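Local coordinates for protein cysteine S-methyltransferase NleE (Escherichia coli O157:H7, PDB 4R29) that probably methylates a zinc-finger cysteine of host TAB2 and TAB3, using S-adenosyl-L-methionine as methyl donor, and so blocks NF-kappa-B activation, at residues K66-F70 and D121-E127; M76-C80 and R151-P155; E96-L100 and M109-S113. The protein carries 1 engineered substitution. Residue numbers count along the deposited sequence, not the author numbering.

In the fold
Helix 59-76 with the turn after it, and helix 95-103, are tied here to the three-stranded antiparallel sheet and its connections. Along the chain, contacts 1 and 2 alternate: 66-70 and 76-80 come first, 121-127 and 151-155 later, and both segments of contact 3 lie between. Contact centres lie about 16 Å apart (1 with 2), about 13 Å (1 with 3) and about 14 Å (2 with 3). Trp99 of contact 3 packs on Asp121 and Leu125 of contact 1, and Leu100 meets Met76 of contact 2. Contact 3, its centre about 6 Å from that of the chain, forms part of the S-adenosylmethionine site; the others join surrounding elements of the Rossmann-like fold.

Contact 1 (K66-F70 and D121-E127)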
loop_
_atom_site.group_PDB
_atom_site.type_symbol
_atom_site.label_atom_id
_atom_site.label_comp_id
_atom_site.label_asym_id
_atom_site.label_seq_id
_atom_site.Cartn_x
_atom_site.Cartn_y
_atom_site.Cartn_z
ATOM N N LYS A 66 -0.900 -13.024 13.078
ATOM C CA LYS A 66 0.013 -11.894 13.113
ATOM C C LYS A 66 1.402 -12.299 13.609
ATOM O O LYS A 66 2.414 -11.892 13.039
ATOM C CB LYS A 66 -0.524 -10.748 13.970
ATOM C CG LYS A 66 0.415 -9.539 13.982
ATOM C CD LYS A 66 -0.058 -8.460 14.932
ATOM C CE LYS A 66 1.129 -7.762 15.607
ATOM N NZ LYS A 66 0.709 -6.863 16.730
ATOM N N ALA A 67 1.450 -13.092 14.673
ATOM C CA ALA A 67 2.733 -13.503 15.233
ATOM C C ALA A 67 3.510 -14.336 14.231
ATOM O O ALA A 67 4.716 -14.150 14.089
ATOM C CB ALA A 67 2.545 -14.258 16.540
ATOM N N ARG A 68 2.825 -15.248 13.531
ATOM C CA ARG A 68 3.478 -16.054 12.490
ATOM C C ARG A 68 4.011 -15.189 11.337
ATOM O O ARG A 68 5.142 -15.356 10.881
ATOM C CB ARG A 68 2.539 -17.131 11.927
ATOM C CG ARG A 68 2.386 -18.378 12.805
ATOM C CD ARG A 68 1.560 -19.470 12.111
ATOM N NE ARG A 68 0.233 -18.992 11.715
ATOM C CZ ARG A 68 -0.876 -19.168 12.432
ATOM N NH1 ARG A 68 -0.829 -19.823 13.585
ATOM N NH2 ARG A 68 -2.036 -18.687 11.995
ATOM N N ARG A 69 3.193 -14.267 10.858
ATOM C CA ARG A 69 3.626 -13.390 9.786
ATOM C C ARG A 69 4.785 -12.493 10.245
ATOM O O ARG A 69 5.724 -12.244 9.487
ATOM C CB ARG A 69 2.444 -12.576 9.278
ATOM C CG ARG A 69 1.316 -13.452 8.757
ATOM C CD ARG A 69 1.769 -14.289 7.558
ATOM N NE ARG A 69 1.843 -13.470 6.352
ATOM C CZ ARG A 69 2.483 -13.821 5.246
ATOM N NH1 ARG A 69 3.113 -14.981 5.184
ATOM N NH2 ARG A 69 2.487 -13.015 4.199
ATOM N N PHE A 70 4.730 -12.052 11.498
ATOM C CA PHE A 70 5.760 -11.169 12.050
ATOM C C PHE A 70 7.125 -11.861 12.119
ATOM O O PHE A 70 8.155 -11.251 11.817
ATOM C CB PHE A 70 5.343 -10.632 13.422
ATOM C CG PHE A 70 6.269 -9.582 13.979
ATOM C CD1 PHE A 70 6.658 -8.489 13.207
ATOM C CD2 PHE A 70 6.726 -9.668 15.292
ATOM C CE1 PHE A 70 7.504 -7.493 13.733
ATOM C CE2 PHE A 70 7.570 -8.698 15.820
ATOM C CZ PHE A 70 7.959 -7.603 15.038
ATOM N N ASP A 121 -0.857 -8.907 8.329
ATOM C CA ASP A 121 0.405 -8.486 7.718
ATOM C C ASP A 121 0.653 -6.998 7.948
ATOM O O ASP A 121 1.765 -6.576 8.221
ATOM C CB ASP A 121 0.386 -8.743 6.207
ATOM C CG ASP A 121 0.661 -10.179 5.856
ATOM O OD1 ASP A 121 0.840 -11.000 6.774
ATOM O OD2 ASP A 121 0.700 -10.491 4.653
ATOM N N LEU A 122 -0.395 -6.202 7.785
ATOM C CA LEU A 122 -0.272 -4.764 7.925
ATOM C C LEU A 122 0.196 -4.451 9.351
ATOM O O LEU A 122 1.064 -3.605 9.558
ATOM C CB LEU A 122 -1.612 -4.075 7.598
ATOM C CG LEU A 122 -1.711 -2.581 7.940
ATOM C CD1 LEU A 122 -0.586 -1.776 7.244
ATOM C CD2 LEU A 122 -3.118 -1.973 7.651
ATOM N N HIS A 123 -0.383 -5.141 10.333
ATOM C CA HIS A 123 -0.003 -4.905 11.723
ATOM C C HIS A 123 1.425 -5.367 12.012
ATOM O O HIS A 123 2.171 -4.679 12.696
ATOM C CB HIS A 123 -1.032 -5.515 12.688
ATOM C CG HIS A 123 -2.299 -4.728 12.756
ATOM N ND1 HIS A 123 -3.254 -4.764 11.757
ATOM C CD2 HIS A 123 -2.739 -3.818 13.659
ATOM C CE1 HIS A 123 -4.234 -3.932 12.058
ATOM N NE2 HIS A 123 -3.951 -3.349 13.205
ATOM N N ALA A 124 1.802 -6.520 11.468
ATOM C CA ALA A 124 3.162 -7.037 11.631
ATOM C C ALA A 124 4.198 -6.100 10.994
ATOM O O ALA A 124 5.287 -5.883 11.551
ATOM C CB ALA A 124 3.281 -8.457 11.046
ATOM N N LEU A 125 3.849 -5.561 9.824
ATOM C CA LEU A 125 4.727 -4.688 9.053
ATOM C C LEU A 125 5.142 -3.459 9.859
ATOM O O LEU A 125 6.299 -3.011 9.798
ATOM C CB LEU A 125 3.985 -4.195 7.811
ATOM C CG LEU A 125 4.396 -4.662 6.430
ATOM C CD1 LEU A 125 3.844 -3.638 5.442
ATOM C CD2 LEU A 125 5.920 -4.782 6.289
ATOM N N CYS A 126 4.170 -2.908 10.583
ATOM C CA CYS A 126 4.342 -1.701 11.381
ATOM C C CYS A 126 5.212 -1.874 12.620
ATOM O O CYS A 126 5.583 -0.883 13.263
ATOM C CB CYS A 126 2.976 -1.173 11.799
ATOM S SG CYS A 126 2.104 -0.408 10.439
ATOM N N GLU A 127 5.537 -3.124 12.949
ATOM C CA GLU A 127 6.379 -3.401 14.105
ATOM C C GLU A 127 7.855 -3.654 13.759
ATOM O O GLU A 127 8.640 -3.992 14.634
ATOM C CB GLU A 127 5.792 -4.554 14.939
ATOM C CG GLU A 127 4.334 -4.322 15.370
ATOM C CD GLU A 127 3.752 -5.478 16.207
ATOM O OE1 GLU A 127 4.323 -6.593 16.195
ATOM O OE2 GLU A 127 2.712 -5.269 16.876
#
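Two salt bridges join the segments, one near each end of 121-127. Arg69 makes the bidentate one: its NE donates to Asp121 OD1 at 2.7 Å (N-H...O angle 164°) and its NH2 to Asp121 OD2 at 3.1 Å (167°), so the carboxylate lies along the guanidinium edge, near its plane. A three-fold m run of chi1 to chi3 curls the arginine into this position. At the other end Lys66, its chain mostly extended, brings NZ to 2.6 Å from Glu127 OE2. Its CD passes 3.8 Å from His123 CB, while the imidazole turns away to hydrogen-bond Asn119 O through ND1. These pairs bracket a helix-helix crossing: the local axes of 66-70 and 121-125 approach to 8.6 Å at -53°, joining helix 59-76 to the short helix 120-125 that follows strand 109-114 in the Rossmann-like fold. The 4.9 Å between Ala124 CA and Phe70 CA is consistent with the small Ala124 side chain, which points toward helix 59-76. Phe70 CB and Ala124 CB are 3.8 Å apart, and Phe70 CD1 lies 3.4 Å from Ala124 O. The Phe70 ring extends along Glu127, with CE1 3.6 Å from Glu127 CB and OE1 over one ring face. The two segments bury 423 Å². Beyond them, Trp99 of helix 95-103 packs against both Arg69 and Asp121, while Leu122 and Leu125 reach strand 145-151.

Contact 2 (M76-C80 and R151-P155); sequences MYSVC and RNDSP
The segments form no regular strand pair; the nearest CA atoms, Cys80 and Ser154, stay 7.2 Å apart. In 76-80 the chain leaves helix 59-76 at Tyr77 (phi/psi -57/137) and runs extended through Ser78 (-142/173), Val79 (-91/165) and Cys80 (-73/145). Segment 151-155 starts with Arg151 (-79/119), turns through Asn152 (-79/-17) and Asp153 (-92/11), and opens again at Ser154 (-134/136). Arg151 spans the gap with chi1, chi2 and chi3 all m. Its NH1 and NH2 each donate to Ser78 O at 2.9 Å, a forked arrangement with angles of 140° and 138°. Asp153, chi1 p, holds the same guanidinium: Arg151 NE donates to Asp153 OD1 at 3.0 Å and Arg151 NH2 to Asp153 OD2 at 2.7 Å, a bidentate salt bridge. Cys80, chi1 m, sets SG 3.5 Å from Arg151 NE and 4.0 Å from Ser154 CB. Tyr77, chi1 t, brings OH to 3.4 Å from Arg151 NH2. Arg151 NH1 also donates to Val102 O of helix 95-103. The arrangement is a buried arginine at the end of strand 145-151, whose guanidinium binds a carbonyl of the loop after helix 59-76; Ser154 then N-caps helix 155-181, its OG capping Leu156 N.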
loop_
_atom_site.group_PDB
_atom_site.type_symbol
_atom_site.label_atom_id
_atom_site.label_comp_id
_atom_site.label_asym_id
_atom_site.label_seq_id
_atom_site.Cartn_x
_atom_site.Cartn_y
_atom_site.Cartn_z
ATOM N N MET A 76 13.141 -12.064 7.165
ATOM C CA MET A 76 13.484 -11.442 5.884
ATOM C C MET A 76 13.970 -10.001 6.045
ATOM O O MET A 76 14.496 -9.416 5.114
ATOM C CB MET A 76 12.291 -11.472 4.930
ATOM C CG MET A 76 11.712 -12.861 4.684
ATOM S SD MET A 76 12.988 -14.021 4.185
ATOM C CE MET A 76 13.717 -13.209 2.757
ATOM N N TYR A 77 13.781 -9.418 7.222
ATOM C CA TYR A 77 14.195 -8.036 7.409
ATOM C C TYR A 77 15.665 -7.847 7.116
ATOM O O TYR A 77 16.510 -8.629 7.539
ATOM C CB TYR A 77 13.922 -7.542 8.828
ATOM C CG TYR A 77 14.354 -6.101 9.061
ATOM C CD1 TYR A 77 13.520 -5.037 8.705
ATOM C CD2 TYR A 77 15.581 -5.802 9.643
ATOM C CE1 TYR A 77 13.902 -3.723 8.921
ATOM C CE2 TYR A 77 15.968 -4.491 9.873
ATOM C CZ TYR A 77 15.123 -3.464 9.517
ATOM O OH TYR A 77 15.490 -2.168 9.740
ATOM N N SER A 78 15.976 -6.775 6.413
ATOM C CA SER A 78 17.363 -6.431 6.199
ATOM C C SER A 78 17.558 -4.937 6.248
ATOM O O SER A 78 16.589 -4.176 6.344
ATOM C CB SER A 78 17.865 -7.002 4.881
ATOM O OG SER A 78 19.208 -6.612 4.695
ATOM N N VAL A 79 18.816 -4.507 6.215
ATOM C CA VAL A 79 19.116 -3.083 6.167
ATOM C C VAL A 79 19.209 -2.665 4.722
ATOM O O VAL A 79 19.295 -3.517 3.841
ATOM C CB VAL A 79 20.423 -2.739 6.907
ATOM C CG1 VAL A 79 20.183 -2.753 8.431
ATOM C CG2 VAL A 79 21.551 -3.695 6.482
ATOM N N CYS A 80 19.177 -1.358 4.481
ATOM C CA CYS A 80 19.275 -0.819 3.132
ATOM C C CYS A 80 20.666 -0.932 2.572
ATOM O O CYS A 80 21.639 -0.763 3.297
ATOM C CB CYS A 80 18.910 0.661 3.131
ATOM S SG CYS A 80 17.163 0.962 3.087
ATOM N N ARG A 151 11.119 2.718 3.723
ATOM C CA ARG A 151 12.272 2.679 4.630
ATOM C C ARG A 151 12.463 4.054 5.243
ATOM O O ARG A 151 12.692 5.034 4.528
ATOM C CB ARG A 151 13.565 2.322 3.886
ATOM C CG ARG A 151 13.544 1.032 3.072
ATOM C CD ARG A 151 13.459 -0.203 3.944
ATOM N NE ARG A 151 14.496 -0.253 4.977
ATOM C CZ ARG A 151 14.950 -1.375 5.528
ATOM N NH1 ARG A 151 14.490 -2.562 5.112
ATOM N NH2 ARG A 151 15.884 -1.316 6.478
ATOM N N ASN A 152 12.365 4.132 6.562
ATOM C CA ASN A 152 12.622 5.381 7.278
ATOM C C ASN A 152 14.125 5.618 7.425
ATOM O O ASN A 152 14.580 6.732 7.713
ATOM C CB ASN A 152 11.982 5.310 8.661
ATOM C CG ASN A 152 11.582 6.665 9.179
ATOM O OD1 ASN A 152 11.336 7.597 8.404
ATOM N ND2 ASN A 152 11.510 6.789 10.496
ATOM N N ASP A 153 14.892 4.551 7.229
ATOM C CA ASP A 153 16.339 4.589 7.416
ATOM C C ASP A 153 17.046 4.926 6.113
ATOM O O ASP A 153 18.258 4.804 6.006
ATOM C CB ASP A 153 16.869 3.274 8.026
ATOM C CG ASP A 153 16.317 2.020 7.334
ATOM O OD1 ASP A 153 15.367 2.114 6.530
ATOM O OD2 ASP A 153 16.828 0.919 7.608
ATOM N N SER A 154 16.272 5.334 5.115
ATOM C CA SER A 154 16.835 5.879 3.886
ATOM C C SER A 154 16.053 7.128 3.552
ATOM O O SER A 154 14.829 7.116 3.626
ATOM C CB SER A 154 16.714 4.893 2.729
ATOM O OG SER A 154 16.777 5.579 1.485
ATOM N N PRO A 155 16.756 8.207 3.171
ATOM C CA PRO A 155 16.090 9.480 2.882
ATOM C C PRO A 155 15.139 9.362 1.689
ATOM O O PRO A 155 14.211 10.157 1.594
ATOM C CB PRO A 155 17.256 10.426 2.569
ATOM C CG PRO A 155 18.346 9.526 2.089
ATOM C CD PRO A 155 18.201 8.255 2.877
#

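Contact 3 (E96-L100 and M109-S113); sequences EGSWL and MGQFS. With SAM (S-adenosylmethionine), chain E.
The methionine end of S-adenosylmethionine is held here, between helix 95-103 and the edge strand 109-114. The local axes of 96-100 and 109-113 run nearly antiparallel (signed crossing -155°) and approach to 7.2 Å, with Ser98 and Gly110 in register, CA to CA 5.3 Å. Ser98, chi1 m, turns OG toward the ligand, where it accepts from the SAM amino N at 2.6 Å. That same SAM N donates to Gln111 O at 2.6 Å, and Gln111 N returns a bond to SAM OXT at 3.0 Å (167°), so one extended residue (-141/138) reads both amine and carboxylate. Gly110 (-148/166) lies beneath the helix: a CB there would come 2.4 Å from Ser98 O. This helix-on-sheet layer belongs to the Rossmann-like fold of the methyltransferase; strand 145-151 pairs with 109-114 through Val149 to Gly110 and Val147 to Phe112. Arg107 and Tyr204 also hydrogen-bond the ligand. Away from SAM, Phe112 and Trp99 (both chi1 p) form a T-shaped pair, the indole edge meeting the phenyl face: five-membered and phenyl ring centroids 5.0 Å apart, planes at 62°, Trp99 CD1 to Phe112 CE1 3.6 Å. Ser98 CB packs 3.9 Å from Phe112 CB, and Leu125 of helix 120-125 touches both aromatic side chains.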
loop_
_atom_site.group_PDB
_atom_site.type_symbol
_atom_site.label_atom_id
_atom_site.label_comp_id
_atom_site.label_asym_id
_atom_site.label_seq_id
_atom_site.Cartn_x
_atom_site.Cartn_y
_atom_site.Cartn_z
ATOM N N GLU A 96 2.062 -9.015 -0.991
ATOM C CA GLU A 96 3.139 -9.557 -0.179
ATOM C C GLU A 96 4.520 -9.143 -0.721
ATOM O O GLU A 96 5.377 -8.683 0.025
ATOM C CB GLU A 96 3.001 -11.081 -0.072
ATOM C CG GLU A 96 3.905 -11.701 0.958
ATOM C CD GLU A 96 3.862 -13.233 0.968
ATOM O OE1 GLU A 96 3.093 -13.828 0.169
ATOM O OE2 GLU A 96 4.599 -13.834 1.786
ATOM N N GLY A 97 4.724 -9.285 -2.022
ATOM C CA GLY A 97 5.969 -8.861 -2.642
ATOM C C GLY A 97 6.156 -7.355 -2.571
ATOM O O GLY A 97 7.288 -6.864 -2.516
ATOM N N SER A 98 5.041 -6.620 -2.561
ATOM C CA SER A 98 5.077 -5.164 -2.470
ATOM C C SER A 98 5.803 -4.696 -1.217
ATOM O O SER A 98 6.593 -3.758 -1.284
ATOM C CB SER A 98 3.666 -4.572 -2.527
ATOM O OG SER A 98 3.029 -4.882 -3.763
ATOM N N TRP A 99 5.555 -5.348 -0.076
ATOM C CA TRP A 99 6.280 -4.980 1.152
ATOM C C TRP A 99 7.554 -5.802 1.410
ATOM O O TRP A 99 8.471 -5.338 2.080
ATOM C CB TRP A 99 5.369 -4.955 2.392
ATOM C CG TRP A 99 4.552 -6.191 2.624
ATOM C CD1 TRP A 99 3.222 -6.353 2.378
ATOM C CD2 TRP A 99 5.009 -7.432 3.171
ATOM N NE1 TRP A 99 2.822 -7.621 2.725
ATOM C CE2 TRP A 99 3.897 -8.304 3.220
ATOM C CE3 TRP A 99 6.250 -7.895 3.612
ATOM C CZ2 TRP A 99 3.988 -9.613 3.695
ATOM C CZ3 TRP A 99 6.338 -9.199 4.094
ATOM C CH2 TRP A 99 5.214 -10.043 4.126
ATOM N N LEU A 100 7.615 -7.002 0.856
ATOM C CA LEU A 100 8.794 -7.846 1.002
ATOM C C LEU A 100 10.032 -7.173 0.398
ATOM O O LEU A 100 11.100 -7.192 0.993
ATOM C CB LEU A 100 8.563 -9.218 0.358
ATOM C CG LEU A 100 9.718 -10.201 0.610
ATOM C CD1 LEU A 100 9.974 -10.365 2.117
ATOM C CD2 LEU A 100 9.470 -11.574 -0.039
ATOM N N MET A 109 10.499 2.144 -1.222
ATOM C CA MET A 109 9.050 2.111 -0.983
ATOM C C MET A 109 8.222 1.258 -1.937
ATOM O O MET A 109 8.659 0.892 -3.029
ATOM C CB MET A 109 8.427 3.504 -0.746
ATOM C CG MET A 109 7.871 4.234 -1.909
ATOM S SD MET A 109 6.285 3.740 -2.667
ATOM C CE MET A 109 6.590 4.664 -4.176
ATOM N N GLY A 110 7.052 0.881 -1.437
ATOM C CA GLY A 110 6.095 0.068 -2.162
ATOM C C GLY A 110 4.706 0.486 -1.715
ATOM O O GLY A 110 4.554 1.186 -0.713
ATOM N N GLN A 111 3.697 0.063 -2.453
ATOM C CA GLN A 111 2.321 0.438 -2.154
ATOM C C GLN A 111 1.460 -0.797 -2.417
ATOM O O GLN A 111 1.687 -1.518 -3.376
ATOM C CB GLN A 111 1.889 1.635 -3.023
ATOM C CG GLN A 111 0.397 2.001 -2.918
ATOM C CD GLN A 111 -0.479 1.173 -3.854
ATOM O OE1 GLN A 111 -0.170 1.027 -5.031
ATOM N NE2 GLN A 111 -1.566 0.632 -3.332
ATOM N N PHE A 112 0.509 -1.065 -1.536
ATOM C CA PHE A 112 -0.411 -2.183 -1.711
ATOM C C PHE A 112 -1.758 -1.828 -1.077
ATOM O O PHE A 112 -1.927 -0.732 -0.582
ATOM C CB PHE A 112 0.186 -3.489 -1.155
ATOM C CG PHE A 112 0.479 -3.464 0.334
ATOM C CD1 PHE A 112 1.683 -2.941 0.820
ATOM C CD2 PHE A 112 -0.438 -3.991 1.248
ATOM C CE1 PHE A 112 1.968 -2.937 2.186
ATOM C CE2 PHE A 112 -0.163 -3.992 2.624
ATOM C CZ PHE A 112 1.042 -3.456 3.091
ATOM N N SER A 113 -2.709 -2.750 -1.085
ATOM C CA SER A 113 -4.045 -2.472 -0.560
ATOM C C SER A 113 -4.470 -3.517 0.440
ATOM O O SER A 113 -4.045 -4.671 0.374
ATOM C CB SER A 113 -5.064 -2.465 -1.702
ATOM O OG SER A 113 -4.923 -1.274 -2.447
HETATM N N SAM E . 2.297 -3.003 -5.466
HETATM C CA SAM E . 3.105 -2.225 -6.405
HETATM C C SAM E . 4.453 -1.842 -5.806
HETATM O O SAM E . 5.389 -1.542 -6.555
HETATM O OXT SAM E . 4.611 -1.801 -4.573
HETATM C CB SAM E . 2.407 -0.943 -6.849
HETATM C CG SAM E . 1.236 -1.155 -7.795
HETATM S SD SAM E . 0.759 0.343 -8.717
HETATM C CE SAM E . -0.571 -0.429 -9.674
HETATM C "C5'" SAM E . 2.033 0.324 -10.002
HETATM C "C4'" SAM E . 1.894 1.543 -10.910
HETATM O "O4'" SAM E . 3.124 1.812 -11.558
HETATM C "C3'" SAM E . 0.845 1.334 -11.998
HETATM O "O3'" SAM E . -0.422 1.823 -11.600
HETATM C "C2'" SAM E . 1.404 2.103 -13.176
HETATM O "O2'" SAM E . 0.847 3.384 -13.116
HETATM C "C1'" SAM E . 2.900 2.229 -12.896
HETATM N N9 SAM E . 3.741 1.341 -13.721
HETATM C C8 SAM E . 4.803 1.731 -14.492
HETATM N N7 SAM E . 5.355 0.648 -15.070
HETATM C C5 SAM E . 4.660 -0.439 -14.669
HETATM C C6 SAM E . 4.803 -1.788 -14.958
HETATM N N6 SAM E . 5.770 -2.198 -15.772
HETATM N N1 SAM E . 3.932 -2.691 -14.397
HETATM C C2 SAM E . 2.933 -2.256 -13.543
HETATM N N3 SAM E . 2.796 -0.912 -13.255
HETATM C C4 SAM E . 3.649 -0.016 -13.809
#